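Local coordinates for protein MmoQ Response regulator (Methylococcus capsulatus, PDB 3LJX) that probably makes cyclic di-GMP from GTP as a full-length response regulator, this chain being the piece that carries its HDOD domain, at residues A[158-163]-A[174-179]. Sequence-based numbering, arbitrary orientation.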
loop_
_atom_site.group_PDB
_atom_site.type_symbol
_atom_site.label_atom_id
_atom_site.label_comp_id
_atom_site.label_asym_id
_atom_site.label_seq_id
_atom_site.Cartn_x
_atom_site.Cartn_y
_atom_site.Cartn_z
ATOM N N SER A 158 -7.503 -19.094 0.641
ATOM C CA SER A 158 -8.700 -19.264 1.490
ATOM C C SER A 158 -8.493 -20.322 2.570
ATOM O O SER A 158 -8.886 -20.122 3.716
ATOM C CB SER A 158 -9.946 -19.598 0.676
ATOM O OG SER A 158 -10.477 -18.440 0.059
ATOM N N GLU A 159 -7.867 -21.441 2.218
ATOM C CA GLU A 159 -7.483 -22.418 3.233
ATOM C C GLU A 159 -6.631 -21.762 4.331
ATOM O O GLU A 159 -6.946 -21.867 5.519
ATOM C CB GLU A 159 -6.711 -23.588 2.627
ATOM C CG GLU A 159 -7.502 -24.468 1.683
ATOM C CD GLU A 159 -6.648 -25.601 1.103
ATOM O OE1 GLU A 159 -5.603 -25.931 1.715
ATOM O OE2 GLU A 159 -7.020 -26.159 0.041
ATOM N N CYS A 160 -5.548 -21.096 3.943
ATOM C CA CYS A 160 -4.681 -20.469 4.937
ATOM C C CYS A 160 -5.466 -19.500 5.822
ATOM O O CYS A 160 -5.346 -19.518 7.042
ATOM C CB CYS A 160 -3.529 -19.737 4.261
ATOM S SG CYS A 160 -2.470 -20.805 3.267
ATOM N N LEU A 161 -6.286 -18.666 5.200
ATOM C CA LEU A 161 -7.008 -17.636 5.934
ATOM C C LEU A 161 -8.002 -18.224 6.929
ATOM O O LEU A 161 -8.230 -17.659 7.994
ATOM C CB LEU A 161 -7.717 -16.688 4.961
ATOM C CG LEU A 161 -6.779 -15.757 4.181
ATOM C CD1 LEU A 161 -7.580 -14.855 3.266
ATOM C CD2 LEU A 161 -5.919 -14.929 5.123
ATOM N N ARG A 162 -8.592 -19.365 6.592
ATOM C CA ARG A 162 -9.551 -19.993 7.497
ATOM C C ARG A 162 -8.885 -20.667 8.697
ATOM O O ARG A 162 -9.476 -20.735 9.770
ATOM C CB ARG A 162 -10.453 -20.970 6.742
ATOM C CG ARG A 162 -11.371 -20.259 5.771
ATOM C CD ARG A 162 -12.146 -21.214 4.907
ATOM N NE ARG A 162 -13.180 -20.498 4.164
ATOM C CZ ARG A 162 -13.282 -20.484 2.836
ATOM N NH1 ARG A 162 -12.414 -21.158 2.086
ATOM N NH2 ARG A 162 -14.263 -19.798 2.262
ATOM N N LYS A 163 -7.650 -21.134 8.530
ATOM C CA LYS A 163 -6.996 -21.875 9.603
ATOM C C LYS A 163 -5.969 -21.106 10.431
ATOM O O LYS A 163 -5.552 -21.588 11.483
ATOM C CB LYS A 163 -6.390 -23.182 9.090
ATOM C CG LYS A 163 -5.564 -23.048 7.853
ATOM C CD LYS A 163 -5.194 -24.420 7.304
ATOM C CE LYS A 163 -4.233 -25.165 8.227
ATOM N NZ LYS A 163 -3.507 -26.263 7.505
ATOM N N ARG A 174 4.468 -19.313 4.131
ATOM C CA ARG A 174 5.794 -19.788 3.726
ATOM C C ARG A 174 5.770 -21.252 3.274
ATOM O O ARG A 174 6.423 -21.624 2.302
ATOM C CB ARG A 174 6.817 -19.573 4.843
ATOM C CG ARG A 174 7.206 -18.104 5.008
ATOM C CD ARG A 174 8.097 -17.883 6.214
ATOM N NE ARG A 174 8.382 -16.462 6.419
ATOM C CZ ARG A 174 8.979 -15.951 7.500
ATOM N NH1 ARG A 174 9.351 -16.737 8.505
ATOM N NH2 ARG A 174 9.198 -14.642 7.580
ATOM N N GLU A 175 4.991 -22.068 3.968
ATOM C CA GLU A 175 4.863 -23.476 3.633
ATOM C C GLU A 175 4.199 -23.669 2.266
ATOM O O GLU A 175 4.690 -24.427 1.415
ATOM C CB GLU A 175 4.041 -24.158 4.719
ATOM C CG GLU A 175 4.165 -25.649 4.793
ATOM C CD GLU A 175 3.521 -26.191 6.064
ATOM O OE1 GLU A 175 4.189 -26.183 7.120
ATOM O OE2 GLU A 175 2.339 -26.602 6.009
ATOM N N ARG A 176 3.084 -22.974 2.052
ATOM C CA ARG A 176 2.299 -23.154 0.831
ATOM C C ARG A 176 2.938 -22.497 -0.397
ATOM O O ARG A 176 2.911 -23.049 -1.503
ATOM C CB ARG A 176 0.878 -22.621 1.040
ATOM C CG ARG A 176 0.154 -23.204 2.256
ATOM C CD ARG A 176 -0.234 -24.653 2.021
ATOM N NE ARG A 176 -1.635 -24.899 2.345
ATOM C CZ ARG A 176 -2.038 -25.584 3.409
ATOM N NH1 ARG A 176 -1.139 -26.105 4.237
ATOM N NH2 ARG A 176 -3.334 -25.755 3.643
ATOM N N PHE A 177 3.541 -21.330 -0.189
ATOM C CA PHE A 177 3.915 -20.455 -1.294
ATOM C C PHE A 177 5.401 -20.096 -1.344
ATOM O O PHE A 177 5.843 -19.423 -2.269
ATOM C CB PHE A 177 3.112 -19.149 -1.204
ATOM C CG PHE A 177 1.629 -19.343 -1.017
ATOM C CD1 PHE A 177 0.859 -19.937 -2.004
ATOM C CD2 PHE A 177 0.999 -18.887 0.123
ATOM C CE1 PHE A 177 -0.513 -20.095 -1.841
ATOM C CE2 PHE A 177 -0.370 -19.042 0.287
ATOM C CZ PHE A 177 -1.121 -19.647 -0.694
ATOM N N ALA A 178 6.163 -20.527 -0.344
ATOM C CA ALA A 178 7.562 -20.111 -0.191
ATOM C C ALA A 178 7.707 -18.595 -0.172
ATOM O O ALA A 178 8.717 -18.063 -0.625
ATOM C CB ALA A 178 8.435 -20.692 -1.272
ATOM N N THR A 179 6.692 -17.908 0.340
ATOM C CA THR A 179 6.800 -16.486 0.616
ATOM C C THR A 179 5.661 -16.151 1.561
ATOM O O THR A 179 4.776 -16.979 1.774
ATOM C CB THR A 179 6.722 -15.644 -0.675
ATOM O OG1 THR A 179 6.941 -14.267 -0.362
ATOM C CG2 THR A 179 5.383 -15.794 -1.329
#
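Cys160 on helix 154-163 and Arg176 near the end of helix 166-177 have the nearest CA atoms of the two segments, 8.5 Å apart, wide enough that side chains make the contact. Arg176 spans the gap with a chain bent at chi2 and chi3; its NH2 donates to Glu159 OE1 at 3.0 Å, a salt bridge with an N-H...O angle of 142°. Glu159 OE1 is met nearly along its C-O axis and lies 23° out of the guanidinium plane, and the carboxylate plane is turned 75° from the guanidinium. Lys163 comes tip to tip with the same group, NZ 3.9 Å from Arg176 NH2, a like-charge approach that Glu159 probably offsets. Glu175 OE2 lies in the guanidinium plane, but 3.9 Å from Arg176 NH1, a long ion pair. On the buried side, Cys160 SG touches Arg176 CG at 3.7 Å and sits 5.1 Å from the Phe177 ring centroid, an oblique sulfur-aromatic contact. An alanine at Arg176 would probably leave the Glu159 carboxylate without its cationic mate and open a gap beside Cys160 SG. These consecutive HDOD-domain helices form an antiparallel pair, with Cys160 also packing on Leu169 and Leu172 of helix 166-177, and Phe177 stacking on Trp153, just ahead of helix 154-163.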